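Local structure of peptidoglycan DD-endopeptidase ShyB (Vibrio cholerae, 2GU1) at residues D39-L43 / V230-G234; Y261-L266 / Y278-I284; E198-N202 / V292-Q296; L183-F189 / N271-K275; Q63-L67 / I78-E82. The protein cleaves the peptide cross-links between adjacent peptidoglycan strands as a zinc-dependent periplasmic endopeptidase, probably making room for new glycans as the cell wall expands. All blocks are in the same frame, centred on the assembly; numbering follows the deposited sequence.

Contact 1: D39-L43 / V230-G234; sequences DLDHL and VPHNG. With ZN (zinc ion), chain B.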
# COMPACT_ATOMS: atom_id res chain seq x y z
N ASP A 39 4.19 15.03 4.04
CA ASP A 39 3.69 13.66 3.83
C ASP A 39 2.71 13.52 2.67
O ASP A 39 2.28 12.41 2.35
CB ASP A 39 3.05 13.10 5.11
CG ASP A 39 3.16 11.58 5.18
OD1 ASP A 39 4.24 11.05 4.84
OD2 ASP A 39 2.18 10.92 5.59
N LEU A 40 2.35 14.63 2.04
CA LEU A 40 1.45 14.59 0.89
C LEU A 40 2.01 13.66 -0.17
O LEU A 40 1.29 12.88 -0.78
CB LEU A 40 1.29 16.00 0.29
CG LEU A 40 0.74 16.12 -1.14
CD1 LEU A 40 -0.65 15.51 -1.22
CD2 LEU A 40 0.70 17.59 -1.54
N ASP A 41 3.32 13.74 -0.39
CA ASP A 41 3.98 12.93 -1.41
C ASP A 41 4.35 11.50 -1.01
O ASP A 41 4.94 10.77 -1.81
CB ASP A 41 5.22 13.66 -1.89
CG ASP A 41 4.88 15.00 -2.50
OD1 ASP A 41 4.11 15.00 -3.49
OD2 ASP A 41 5.36 16.04 -2.01
N HIS A 42 3.99 11.09 0.20
CA HIS A 42 4.34 9.76 0.66
C HIS A 42 3.18 9.04 1.32
O HIS A 42 3.02 7.83 1.16
CB HIS A 42 5.51 9.88 1.63
CG HIS A 42 6.64 10.71 1.10
ND1 HIS A 42 7.53 10.23 0.16
CD2 HIS A 42 6.97 12.00 1.31
CE1 HIS A 42 8.36 11.20 -0.19
NE2 HIS A 42 8.04 12.28 0.50
N LEU A 43 2.37 9.81 2.05
CA LEU A 43 1.19 9.32 2.76
C LEU A 43 1.51 8.09 3.60
O LEU A 43 0.79 7.09 3.56
CB LEU A 43 0.05 9.03 1.78
CG LEU A 43 -0.46 10.23 0.96
CD1 LEU A 43 -1.45 9.75 -0.07
CD2 LEU A 43 -1.11 11.27 1.88
N VAL A 230 12.04 16.82 -3.83
CA VAL A 230 10.69 16.57 -3.35
C VAL A 230 10.06 15.77 -4.50
O VAL A 230 9.55 16.34 -5.46
CB VAL A 230 9.93 17.89 -3.14
CG1 VAL A 230 8.53 17.62 -2.60
CG2 VAL A 230 10.71 18.78 -2.16
N PRO A 231 10.11 14.44 -4.40
CA PRO A 231 9.57 13.54 -5.42
C PRO A 231 8.09 13.65 -5.75
O PRO A 231 7.25 13.89 -4.87
CB PRO A 231 9.92 12.16 -4.87
CG PRO A 231 9.77 12.36 -3.39
CD PRO A 231 10.47 13.69 -3.17
N HIS A 232 7.79 13.51 -7.03
CA HIS A 232 6.41 13.49 -7.48
C HIS A 232 6.23 12.00 -7.71
O HIS A 232 6.69 11.46 -8.71
CB HIS A 232 6.22 14.25 -8.79
CG HIS A 232 4.79 14.34 -9.21
ND1 HIS A 232 4.36 13.96 -10.46
CD2 HIS A 232 3.69 14.77 -8.55
CE1 HIS A 232 3.05 14.15 -10.55
NE2 HIS A 232 2.62 14.64 -9.40
N ASN A 233 5.58 11.35 -6.76
CA ASN A 233 5.38 9.91 -6.81
C ASN A 233 4.14 9.42 -7.55
O ASN A 233 3.65 8.32 -7.28
CB ASN A 233 5.40 9.37 -5.38
CG ASN A 233 6.79 9.41 -4.76
OD1 ASN A 233 6.96 9.70 -3.58
ND2 ASN A 233 7.80 9.10 -5.57
N GLY A 234 3.63 10.21 -8.48
CA GLY A 234 2.45 9.80 -9.21
C GLY A 234 2.36 10.49 -10.56
O GLY A 234 3.27 11.20 -10.96
ZN ZN B . 0.70 14.78 -8.77
O HOH W 1 3.83 12.79 -4.99

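Contact 2: Y261-L266 / Y278-I284; sequences YAGNYL and YLHLDKI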
# COMPACT_ATOMS: atom_id res chain seq x y z
N TYR A 261 -3.86 17.93 2.82
CA TYR A 261 -3.07 18.25 1.64
C TYR A 261 -3.33 17.37 0.43
O TYR A 261 -3.32 17.86 -0.71
CB TYR A 261 -1.59 18.22 2.03
CG TYR A 261 -1.28 19.29 3.05
CD1 TYR A 261 -1.02 20.60 2.66
CD2 TYR A 261 -1.36 19.02 4.42
CE1 TYR A 261 -0.86 21.62 3.59
CE2 TYR A 261 -1.19 20.03 5.37
CZ TYR A 261 -0.95 21.33 4.95
OH TYR A 261 -0.82 22.33 5.87
N ALA A 262 -3.58 16.09 0.66
CA ALA A 262 -3.86 15.18 -0.45
C ALA A 262 -5.35 15.25 -0.78
O ALA A 262 -5.81 14.64 -1.74
CB ALA A 262 -3.47 13.76 -0.07
N GLY A 263 -6.09 16.00 0.02
CA GLY A 263 -7.53 16.15 -0.18
C GLY A 263 -8.19 14.80 0.02
O GLY A 263 -7.68 13.96 0.76
N ASN A 264 -9.34 14.59 -0.63
CA ASN A 264 -10.03 13.31 -0.54
C ASN A 264 -9.23 12.31 -1.36
O ASN A 264 -8.89 12.57 -2.53
CB ASN A 264 -11.44 13.41 -1.12
CG ASN A 264 -12.34 14.33 -0.32
OD1 ASN A 264 -12.52 14.14 0.88
ND2 ASN A 264 -12.90 15.34 -0.98
N TYR A 265 -8.90 11.16 -0.77
CA TYR A 265 -8.15 10.18 -1.53
C TYR A 265 -8.57 8.76 -1.22
O TYR A 265 -9.22 8.48 -0.20
CB TYR A 265 -6.63 10.39 -1.37
CG TYR A 265 -5.98 9.83 -0.11
CD1 TYR A 265 -5.50 8.52 -0.07
CD2 TYR A 265 -5.79 10.64 1.01
CE1 TYR A 265 -4.83 8.03 1.05
CE2 TYR A 265 -5.12 10.16 2.14
CZ TYR A 265 -4.63 8.86 2.15
OH TYR A 265 -3.91 8.41 3.25
N LEU A 266 -8.22 7.87 -2.13
CA LEU A 266 -8.61 6.48 -2.02
C LEU A 266 -7.42 5.59 -2.35
O LEU A 266 -6.55 5.97 -3.12
CB LEU A 266 -9.74 6.24 -3.03
CG LEU A 266 -10.78 5.12 -2.96
CD1 LEU A 266 -11.64 5.28 -1.71
CD2 LEU A 266 -11.65 5.21 -4.21
N TYR A 278 -5.57 7.37 -5.46
CA TYR A 278 -6.26 8.40 -6.24
C TYR A 278 -6.45 9.61 -5.30
O TYR A 278 -7.19 9.53 -4.32
CB TYR A 278 -7.62 7.86 -6.70
CG TYR A 278 -7.56 6.49 -7.37
CD1 TYR A 278 -7.60 6.37 -8.76
CD2 TYR A 278 -7.41 5.33 -6.62
CE1 TYR A 278 -7.48 5.12 -9.38
CE2 TYR A 278 -7.28 4.08 -7.22
CZ TYR A 278 -7.31 3.98 -8.60
OH TYR A 278 -7.13 2.75 -9.19
N LEU A 279 -5.79 10.73 -5.60
CA LEU A 279 -5.86 11.91 -4.75
C LEU A 279 -6.59 13.13 -5.31
O LEU A 279 -6.87 13.23 -6.51
CB LEU A 279 -4.45 12.35 -4.36
CG LEU A 279 -3.64 11.52 -3.37
CD1 LEU A 279 -3.50 10.09 -3.86
CD2 LEU A 279 -2.26 12.18 -3.20
N HIS A 280 -6.88 14.06 -4.39
CA HIS A 280 -7.56 15.32 -4.69
C HIS A 280 -8.97 15.15 -5.24
O HIS A 280 -9.52 16.06 -5.87
CB HIS A 280 -6.71 16.13 -5.68
CG HIS A 280 -5.29 16.30 -5.24
ND1 HIS A 280 -4.95 16.94 -4.07
CD2 HIS A 280 -4.12 15.91 -5.80
CE1 HIS A 280 -3.63 16.94 -3.93
NE2 HIS A 280 -3.11 16.32 -4.97
N LEU A 281 -9.57 14.00 -4.99
CA LEU A 281 -10.91 13.72 -5.48
C LEU A 281 -11.97 14.70 -4.97
O LEU A 281 -11.92 15.16 -3.82
CB LEU A 281 -11.30 12.29 -5.09
CG LEU A 281 -10.37 11.17 -5.57
CD1 LEU A 281 -10.77 9.86 -4.93
CD2 LEU A 281 -10.43 11.06 -7.10
N ASP A 282 -12.93 15.03 -5.83
CA ASP A 282 -14.00 15.93 -5.42
C ASP A 282 -15.01 15.10 -4.62
O ASP A 282 -15.61 15.59 -3.67
CB ASP A 282 -14.72 16.52 -6.64
CG ASP A 282 -15.81 17.49 -6.24
OD1 ASP A 282 -15.49 18.53 -5.65
OD2 ASP A 282 -17.00 17.21 -6.50
N LYS A 283 -15.17 13.85 -5.02
CA LYS A 283 -16.12 12.94 -4.37
C LYS A 283 -15.67 11.48 -4.50
O LYS A 283 -15.17 11.07 -5.55
CB LYS A 283 -17.50 13.10 -5.03
CG LYS A 283 -18.60 12.26 -4.41
CD LYS A 283 -18.96 12.76 -3.01
CE LYS A 283 -20.17 12.03 -2.44
NZ LYS A 283 -20.55 12.56 -1.10
N ILE A 284 -15.87 10.70 -3.44
CA ILE A 284 -15.52 9.27 -3.44
C ILE A 284 -16.82 8.48 -3.48
O ILE A 284 -17.70 8.70 -2.64
CB ILE A 284 -14.68 8.90 -2.18
CG1 ILE A 284 -13.26 9.47 -2.32
CG2 ILE A 284 -14.63 7.38 -1.99
CD1 ILE A 284 -12.37 9.27 -1.11

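Contact 3: E198-N202 / V292-Q296; sequences ERAFN and VKRGQ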
# COMPACT_ATOMS: atom_id res chain seq x y z
N GLU A 198 -4.37 -14.04 -12.18
CA GLU A 198 -4.86 -12.70 -11.82
C GLU A 198 -5.00 -11.80 -13.05
O GLU A 198 -4.15 -11.81 -13.94
CB GLU A 198 -3.91 -12.08 -10.80
CG GLU A 198 -3.81 -12.90 -9.54
CD GLU A 198 -2.78 -12.40 -8.55
OE1 GLU A 198 -1.57 -12.58 -8.81
OE2 GLU A 198 -3.18 -11.83 -7.52
N ARG A 199 -6.07 -11.02 -13.10
CA ARG A 199 -6.30 -10.15 -14.25
C ARG A 199 -5.30 -9.02 -14.36
O ARG A 199 -4.75 -8.56 -13.36
CB ARG A 199 -7.72 -9.58 -14.23
CG ARG A 199 -8.79 -10.62 -14.55
CD ARG A 199 -9.96 -9.99 -15.29
NE ARG A 199 -10.75 -9.10 -14.45
CZ ARG A 199 -11.72 -8.32 -14.90
NH1 ARG A 199 -12.02 -8.31 -16.19
NH2 ARG A 199 -12.40 -7.54 -14.06
N ALA A 200 -5.06 -8.58 -15.59
CA ALA A 200 -4.14 -7.48 -15.84
C ALA A 200 -4.82 -6.17 -15.47
O ALA A 200 -6.00 -6.15 -15.10
CB ALA A 200 -3.74 -7.46 -17.32
N PHE A 201 -4.08 -5.08 -15.59
CA PHE A 201 -4.60 -3.76 -15.24
C PHE A 201 -4.81 -2.90 -16.47
O PHE A 201 -4.25 -3.16 -17.54
CB PHE A 201 -3.60 -3.02 -14.35
CG PHE A 201 -3.22 -3.76 -13.09
CD1 PHE A 201 -1.90 -3.76 -12.65
CD2 PHE A 201 -4.18 -4.38 -12.31
CE1 PHE A 201 -1.54 -4.37 -11.45
CE2 PHE A 201 -3.83 -5.00 -11.11
CZ PHE A 201 -2.51 -5.00 -10.68
N ASN A 202 -5.62 -1.86 -16.31
CA ASN A 202 -5.81 -0.90 -17.38
C ASN A 202 -4.69 0.10 -17.12
O ASN A 202 -4.28 0.29 -15.98
CB ASN A 202 -7.17 -0.20 -17.27
CG ASN A 202 -8.32 -1.10 -17.68
OD1 ASN A 202 -8.17 -1.95 -18.55
ND2 ASN A 202 -9.48 -0.90 -17.07
N VAL A 292 -13.98 -3.86 -5.93
CA VAL A 292 -14.24 -3.20 -7.19
C VAL A 292 -13.67 -3.99 -8.36
O VAL A 292 -12.81 -4.85 -8.17
CB VAL A 292 -13.63 -1.78 -7.19
CG1 VAL A 292 -14.31 -0.93 -6.12
CG2 VAL A 292 -12.13 -1.84 -6.94
N LYS A 293 -14.17 -3.71 -9.55
CA LYS A 293 -13.72 -4.38 -10.75
C LYS A 293 -12.86 -3.43 -11.56
O LYS A 293 -12.89 -2.22 -11.36
CB LYS A 293 -14.92 -4.81 -11.60
CG LYS A 293 -15.97 -5.62 -10.85
CD LYS A 293 -15.47 -7.01 -10.49
CE LYS A 293 -15.14 -7.82 -11.73
NZ LYS A 293 -16.30 -7.92 -12.66
N ARG A 294 -12.09 -3.99 -12.49
CA ARG A 294 -11.24 -3.19 -13.35
C ARG A 294 -12.12 -2.28 -14.21
O ARG A 294 -13.01 -2.75 -14.90
CB ARG A 294 -10.42 -4.11 -14.25
CG ARG A 294 -9.52 -3.40 -15.25
CD ARG A 294 -8.74 -4.41 -16.08
NE ARG A 294 -9.63 -5.26 -16.88
CZ ARG A 294 -9.23 -6.35 -17.53
NH1 ARG A 294 -7.96 -6.73 -17.48
NH2 ARG A 294 -10.10 -7.04 -18.25
N GLY A 295 -11.87 -0.97 -14.16
CA GLY A 295 -12.65 -0.04 -14.96
C GLY A 295 -13.88 0.51 -14.28
O GLY A 295 -14.58 1.37 -14.83
N GLN A 296 -14.16 0.02 -13.08
CA GLN A 296 -15.32 0.48 -12.32
C GLN A 296 -15.13 1.92 -11.84
O GLN A 296 -14.03 2.31 -11.45
CB GLN A 296 -15.55 -0.43 -11.12
CG GLN A 296 -16.86 -0.19 -10.40
CD GLN A 296 -17.02 -1.07 -9.18
OE1 GLN A 296 -16.53 -2.20 -9.15
NE2 GLN A 296 -17.72 -0.57 -8.16
O HOH W 2 -14.13 -5.46 -14.66

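Contact 4: L183-F189 / N271-K275; sequences LAEDGRF and NSVYK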
# COMPACT_ATOMS: atom_id res chain seq x y z
N LEU A 183 4.32 -17.11 -7.80
CA LEU A 183 4.40 -15.66 -7.94
C LEU A 183 5.53 -15.34 -8.93
O LEU A 183 6.67 -15.70 -8.70
CB LEU A 183 4.70 -15.02 -6.58
CG LEU A 183 4.83 -13.49 -6.49
CD1 LEU A 183 3.60 -12.82 -7.04
CD2 LEU A 183 5.05 -13.09 -5.04
N ALA A 184 5.18 -14.67 -10.02
CA ALA A 184 6.15 -14.30 -11.05
C ALA A 184 6.75 -12.92 -10.82
O ALA A 184 6.32 -12.16 -9.94
CB ALA A 184 5.49 -14.35 -12.43
N GLU A 185 7.74 -12.60 -11.65
CA GLU A 185 8.47 -11.34 -11.60
C GLU A 185 7.53 -10.14 -11.71
O GLU A 185 7.80 -9.09 -11.12
CB GLU A 185 9.50 -11.31 -12.74
CG GLU A 185 10.51 -10.17 -12.69
CD GLU A 185 9.92 -8.82 -13.06
OE1 GLU A 185 9.27 -8.72 -14.13
OE2 GLU A 185 10.10 -7.86 -12.28
N ASP A 186 6.42 -10.30 -12.43
CA ASP A 186 5.46 -9.21 -12.61
C ASP A 186 4.48 -9.04 -11.44
O ASP A 186 3.52 -8.28 -11.53
CB ASP A 186 4.70 -9.40 -13.94
CG ASP A 186 3.63 -10.48 -13.87
OD1 ASP A 186 3.68 -11.33 -12.96
OD2 ASP A 186 2.74 -10.48 -14.76
N GLY A 187 4.74 -9.74 -10.34
CA GLY A 187 3.87 -9.61 -9.18
C GLY A 187 2.54 -10.33 -9.23
O GLY A 187 1.68 -10.09 -8.38
N ARG A 188 2.34 -11.20 -10.21
CA ARG A 188 1.10 -11.96 -10.33
C ARG A 188 1.40 -13.45 -10.27
O ARG A 188 2.52 -13.87 -10.60
CB ARG A 188 0.39 -11.66 -11.66
CG ARG A 188 -0.12 -10.24 -11.79
CD ARG A 188 -0.99 -10.10 -13.04
NE ARG A 188 -0.27 -10.41 -14.27
CZ ARG A 188 -0.87 -10.58 -15.45
NH1 ARG A 188 -2.18 -10.47 -15.55
NH2 ARG A 188 -0.15 -10.85 -16.54
N PHE A 189 0.41 -14.24 -9.86
CA PHE A 189 0.55 -15.70 -9.78
C PHE A 189 0.16 -16.35 -11.11
O PHE A 189 -0.86 -15.98 -11.70
CB PHE A 189 -0.35 -16.30 -8.70
CG PHE A 189 0.21 -16.21 -7.32
CD1 PHE A 189 0.07 -15.05 -6.57
CD2 PHE A 189 0.91 -17.29 -6.77
CE1 PHE A 189 0.60 -14.96 -5.28
CE2 PHE A 189 1.45 -17.21 -5.48
CZ PHE A 189 1.29 -16.04 -4.74
N ASN A 271 -3.72 -6.85 -5.23
CA ASN A 271 -3.24 -8.16 -4.83
C ASN A 271 -2.12 -7.97 -3.81
O ASN A 271 -1.92 -6.86 -3.32
CB ASN A 271 -2.77 -8.99 -6.05
CG ASN A 271 -1.47 -8.49 -6.65
OD1 ASN A 271 -0.92 -7.48 -6.23
ND2 ASN A 271 -0.97 -9.21 -7.65
N SER A 272 -1.39 -9.03 -3.49
CA SER A 272 -0.32 -8.95 -2.50
C SER A 272 0.81 -7.97 -2.84
O SER A 272 1.56 -7.56 -1.96
CB SER A 272 0.28 -10.34 -2.28
OG SER A 272 0.68 -10.94 -3.51
N VAL A 273 0.90 -7.58 -4.11
CA VAL A 273 1.97 -6.69 -4.55
C VAL A 273 1.55 -5.27 -4.96
O VAL A 273 2.23 -4.29 -4.62
CB VAL A 273 2.72 -7.36 -5.74
CG1 VAL A 273 3.79 -6.43 -6.28
CG2 VAL A 273 3.34 -8.69 -5.29
N TYR A 274 0.44 -5.17 -5.67
CA TYR A 274 -0.04 -3.89 -6.19
C TYR A 274 -1.16 -3.14 -5.46
O TYR A 274 -2.11 -3.74 -4.97
CB TYR A 274 -0.50 -4.08 -7.63
CG TYR A 274 0.57 -4.51 -8.60
CD1 TYR A 274 1.40 -3.56 -9.21
CD2 TYR A 274 0.75 -5.86 -8.92
CE1 TYR A 274 2.38 -3.94 -10.10
CE2 TYR A 274 1.74 -6.25 -9.82
CZ TYR A 274 2.55 -5.28 -10.41
OH TYR A 274 3.49 -5.65 -11.33
N LYS A 275 -1.02 -1.82 -5.43
CA LYS A 275 -2.03 -0.93 -4.85
C LYS A 275 -2.01 0.30 -5.76
O LYS A 275 -1.01 0.58 -6.42
CB LYS A 275 -1.67 -0.48 -3.44
CG LYS A 275 -1.58 -1.56 -2.36
CD LYS A 275 -1.27 -0.89 -1.02
CE LYS A 275 -1.16 -1.89 0.14
NZ LYS A 275 0.08 -2.72 0.03

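Contact 5: Q63-L67 / I78-E82; sequences QLSRL and IYTRE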
# COMPACT_ATOMS: atom_id res chain seq x y z
N GLN A 63 10.89 22.03 21.19
CA GLN A 63 10.11 21.95 19.96
C GLN A 63 10.60 20.81 19.08
O GLN A 63 11.80 20.53 19.02
CB GLN A 63 10.19 23.28 19.19
CG GLN A 63 9.78 24.50 20.01
CD GLN A 63 8.42 24.34 20.66
OE1 GLN A 63 7.42 24.11 19.98
NE2 GLN A 63 8.38 24.47 21.98
N LEU A 64 9.67 20.17 18.39
CA LEU A 64 9.99 19.04 17.51
C LEU A 64 11.02 19.41 16.45
O LEU A 64 10.82 20.34 15.68
CB LEU A 64 8.71 18.55 16.82
CG LEU A 64 8.83 17.26 16.00
CD1 LEU A 64 9.01 16.08 16.94
CD2 LEU A 64 7.58 17.07 15.15
N SER A 65 12.12 18.68 16.42
CA SER A 65 13.17 18.93 15.44
C SER A 65 13.24 17.77 14.43
O SER A 65 13.71 17.94 13.31
CB SER A 65 14.53 19.09 16.13
OG SER A 65 14.93 17.88 16.74
N ARG A 66 12.78 16.60 14.86
CA ARG A 66 12.77 15.43 13.99
C ARG A 66 11.83 14.34 14.48
O ARG A 66 11.77 14.04 15.68
CB ARG A 66 14.17 14.85 13.87
CG ARG A 66 14.16 13.44 13.30
CD ARG A 66 15.55 12.88 13.16
NE ARG A 66 16.26 13.51 12.05
CZ ARG A 66 17.50 13.21 11.69
NH1 ARG A 66 18.18 12.29 12.37
NH2 ARG A 66 18.06 13.82 10.65
N LEU A 67 11.10 13.74 13.53
CA LEU A 67 10.17 12.65 13.80
C LEU A 67 10.62 11.43 13.02
O LEU A 67 10.89 11.52 11.82
CB LEU A 67 8.75 13.03 13.35
CG LEU A 67 7.75 11.88 13.21
CD1 LEU A 67 7.36 11.38 14.58
CD2 LEU A 67 6.52 12.34 12.43
N ILE A 78 11.85 9.26 7.97
CA ILE A 78 12.45 10.30 8.79
C ILE A 78 12.02 11.70 8.35
O ILE A 78 12.26 12.10 7.21
CB ILE A 78 13.98 10.18 8.72
CG1 ILE A 78 14.39 8.75 9.09
CG2 ILE A 78 14.63 11.21 9.64
CD1 ILE A 78 15.82 8.42 8.75
N TYR A 79 11.39 12.43 9.27
CA TYR A 79 10.91 13.79 8.99
C TYR A 79 11.80 14.77 9.76
O TYR A 79 11.74 14.86 10.99
CB TYR A 79 9.45 13.92 9.42
CG TYR A 79 8.50 12.97 8.70
CD1 TYR A 79 7.77 13.39 7.58
CD2 TYR A 79 8.38 11.63 9.10
CE1 TYR A 79 6.94 12.50 6.88
CE2 TYR A 79 7.55 10.74 8.40
CZ TYR A 79 6.83 11.18 7.30
OH TYR A 79 6.01 10.30 6.61
N THR A 80 12.61 15.52 9.02
CA THR A 80 13.54 16.47 9.63
C THR A 80 13.19 17.94 9.42
O THR A 80 12.87 18.36 8.30
CB THR A 80 14.96 16.24 9.10
OG1 THR A 80 15.34 14.88 9.38
CG2 THR A 80 15.95 17.18 9.78
N ARG A 81 13.25 18.72 10.50
CA ARG A 81 12.95 20.15 10.42
C ARG A 81 14.12 20.90 9.78
O ARG A 81 15.28 20.66 10.12
CB ARG A 81 12.66 20.73 11.81
CG ARG A 81 12.41 22.23 11.79
CD ARG A 81 11.68 22.74 13.02
NE ARG A 81 12.42 22.49 14.26
CZ ARG A 81 13.61 23.01 14.55
NH1 ARG A 81 14.22 23.81 13.68
NH2 ARG A 81 14.19 22.72 15.71
N GLU A 82 13.79 21.79 8.85
CA GLU A 82 14.79 22.58 8.14
C GLU A 82 14.88 23.99 8.74
O GLU A 82 13.98 24.43 9.46
CB GLU A 82 14.42 22.67 6.65
CG GLU A 82 14.43 21.35 5.89
CD GLU A 82 15.82 20.75 5.77
OE1 GLU A 82 16.81 21.47 6.02
OE2 GLU A 82 15.93 19.55 5.41

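Contact 1: D39-L43 / V230-G234
D41, in the loop after helix 29-38, lays its short side chain against the loop that carries the zinc ligand H232. Its chain can be followed outward. CB lies 3.6 Å from P231 O, and CG stays about as near to that same carbonyl oxygen. The two carboxylate oxygens differ. OD2 rests against the methyl CG1 of V230 at 3.6 Å, the two side chains crossing at about a right angle. OD1 takes a hydrogen bond from a water at 2.7 Å, and this water in turn accepts the backbone N-H of N233 at 2.9 Å. CG stands anti to the carbonyl carbon of D41 (chi1 -61°), which sends the carboxylate across to the other loop. An aspartate suits the place because it is short and ends in an acceptor: a water can join it to a backbone N-H with no direct bond. Beside it, the H42 ring brings CE1 to 3.7 Å from P231 CG, the proline giving the histidine a compact apolar surface. H232 turns the other way. Its CG extends opposite the backbone N (chi1 -175°) and carries NE2 to the zinc ion at 2.0 Å, while ND1 is hydrogen-bonded to G216 O, a second-shell contact that would fix the ring's rotation. D236 and H313 complete the protein ligands. The D41 side chain is about 5 Å from that of H313, so the LysM-like domain lies beside the His-Asp-His zinc site characteristic of M23 peptidases.

Contact 2: Y261-L266 / Y278-I284
The hairpin of strands 265-269 and 274-281, part of the M23 catalytic domain, supplies this contact, together with the corners where both chains leave the regular pairing. L266 and Y278 form an antiparallel hydrogen-bonded pair, with L266 N to Y278 O and Y278 N to L266 O both 2.9 Å. Beyond it the chains turn, and H280 N donates to A262 O at 2.9 Å, nearly along the C=O axis. The side-chain hydrogen bond across the contact belongs to N264: its ND2 reaches L281 O at 3.0 Å with an N-H...O angle of 160°. CG lies beside the backbone N and opposite the carbonyl carbon (chi1 -65°), which brings the amide there. That oxygen lies in the amide plane of N264, but the donor is tilted from the carbonyl plane of L281. Asparagine fits because its amide can take up a backbone oxygen just where strand pairing lapses. G263, with positive phi, passes close to H280 CA. Aliphatic groups fill the rest: L266 CD1 meets I284 CG2 at 3.7 Å, and A262 CB meets L279 CD2 at 3.7 Å. The H280 ring turns its edge to Y261 O, with CE1 at 3.4 Å. At the corners, then, L281 O is met by N264 and T304 OG1, A262 O by H280 N, and T304 O holds the H280 imidazole, about 6 Å from the zinc ion.

Contact 3: E198-N202 / V292-Q296
R199, the first residue of 198-202 to touch the turn at 292-296, lays its guanidinium over one face of that of R294, the two planes 48° apart. R199 NH1 and R294 NH2 come within 3.1 Å, two donors that cannot bond to each other. The like charges are probably eased by D250, whose OD1 forms a salt bridge with R199 NH2 and accepts R294 N. R199 NH2 also donates to a water at 2.8 Å, and the water donates to R294 O. A200 offers its carbonyl: R294 NH1 reaches A200 O at 3.1 Å, from well above the carbonyl plane. R294 gets there with its chain running out opposite the backbone N (chi1 178°) and one bend, at chi3. F201 turns its CB away from the turn, and its ring meets Y274 edge-to-face. N202 then crosses R294 at about a right angle, its amide lying across CG and CD of the arginine. On the turn, G295 takes a positive phi and Q296 N bonds to K293 O at 3.1 Å, while Q296 OE1 accepts from K293 N. The arrangement is a type II beta turn of the M23 domain, docked at the surface on a loop of the Csd3-like second domain.

Contact 4: L183-F189 / N271-K275
The Y274 ring has V273 CG1 over one face and, at its edge and in its plane, D186 O and N271 ND2. Its hydroxyl donates to D186 O at 2.6 Å, approaching from above the carbonyl plane. With CG anti to the carbonyl carbon (chi1 -63°), the ring stretches across to the turn at 184-187, and a tyrosine suits the place, combining a long flat ring with a donor at its end. G187 CA lies 4.0 Å from Y274 CE2; the glycine has positive phi and, with no side chain, lets the tyrosine ring come up to its CA. The F189 ring has L183 CB over one face and S272 OG at its edge. L183 also brings CD1 to 4.5 Å from V273 CG2. N271 works in two directions. Its OD1 accepts from Y274 N at 2.7 Å, an almost straight Asx motif, and from V273 N at 2.8 Å, an Asx turn; together they fix the amide. Its ND2 makes a weak bond to G187 O at 2.9 Å and another to E198 OE2. D186 OD1 accepts from R188 N, a second Asx turn, and OD2 forms a salt bridge with R188 NE at 3.1 Å; Y190 OH is bonded to the same carboxylate oxygen. Each loop thus has its own asparagine or aspartate brace, and two turn carbonyls meet M23 donors, one firmly and one weakly: the contact rests on backbone acceptors.

Contact 5: Q63-L67 / I78-E82
R66 grips T80 side-on with two nitrogens, NE at 3.1 Å and NH2 at 3.2 Å, both from the T80 hydroxyl oxygen OG1. The two side chains lie side by side and point the same way, on one face of an antiparallel sheet, and R66 and T80 are a non-hydrogen-bonded pair. One face of the guanidinium carries I78 CG2, 3.7 Å above the plane and offset toward the rim. The R66 chain leaves on the far side from its own backbone N (chi1 164°), and a bend at chi3 turns the planar group onto the threonine. A beta-branched threonine serves well here, for it holds the strand extended while offering an acceptor. On the opposite face L67 and Y79 run side by side, CD2 to CD2 3.9 Å. Their backbones form a hydrogen-bonded pair, Y79 N to L67 O and L67 N to Y79 O, each 2.8 Å. At the other end R81 donates through NE to L64 O at 3.0 Å, the oxygen lying in its guanidinium plane, and R81 N bonds to S65 O. Arginine suits this end of the strand pair because it can reach a backbone oxygen while NH2 forms a salt bridge with D59. S65 OG is hydrogen-bonded to M57 O, and S65 and R66 together face M57, a classic beta bulge against strand 53-58. The hairpin thus lies in the middle of the five-stranded LysM-like sheet, between strands 53-58 and 87-93, with Y79 packed on helix 29-38 and its OH bonded to D39.

Contact 2 is the buried one, a hairpin and its corners in the catalytic domain, held by backbone bonds and aliphatic packing with one asparagine amide bond. Contacts 1 and 3 are surface meetings of loops from different domains, joined through a water, a carbonyl or charged groups; contact 4, partly buried, joins domains by side-chain donors to carbonyls. Contact 5, in the LysM-like domain, is strand pairing with a bulge and two arginines bonding across it. Contacts 2 and 4 share strand 274-281, on opposite sides of the chain's centre. Contact 1 packs L40 and L43 on A262 of contact 2 and meets contact 5 through D39 and Y79. Contacts 3 and 4 join through E198 and F189.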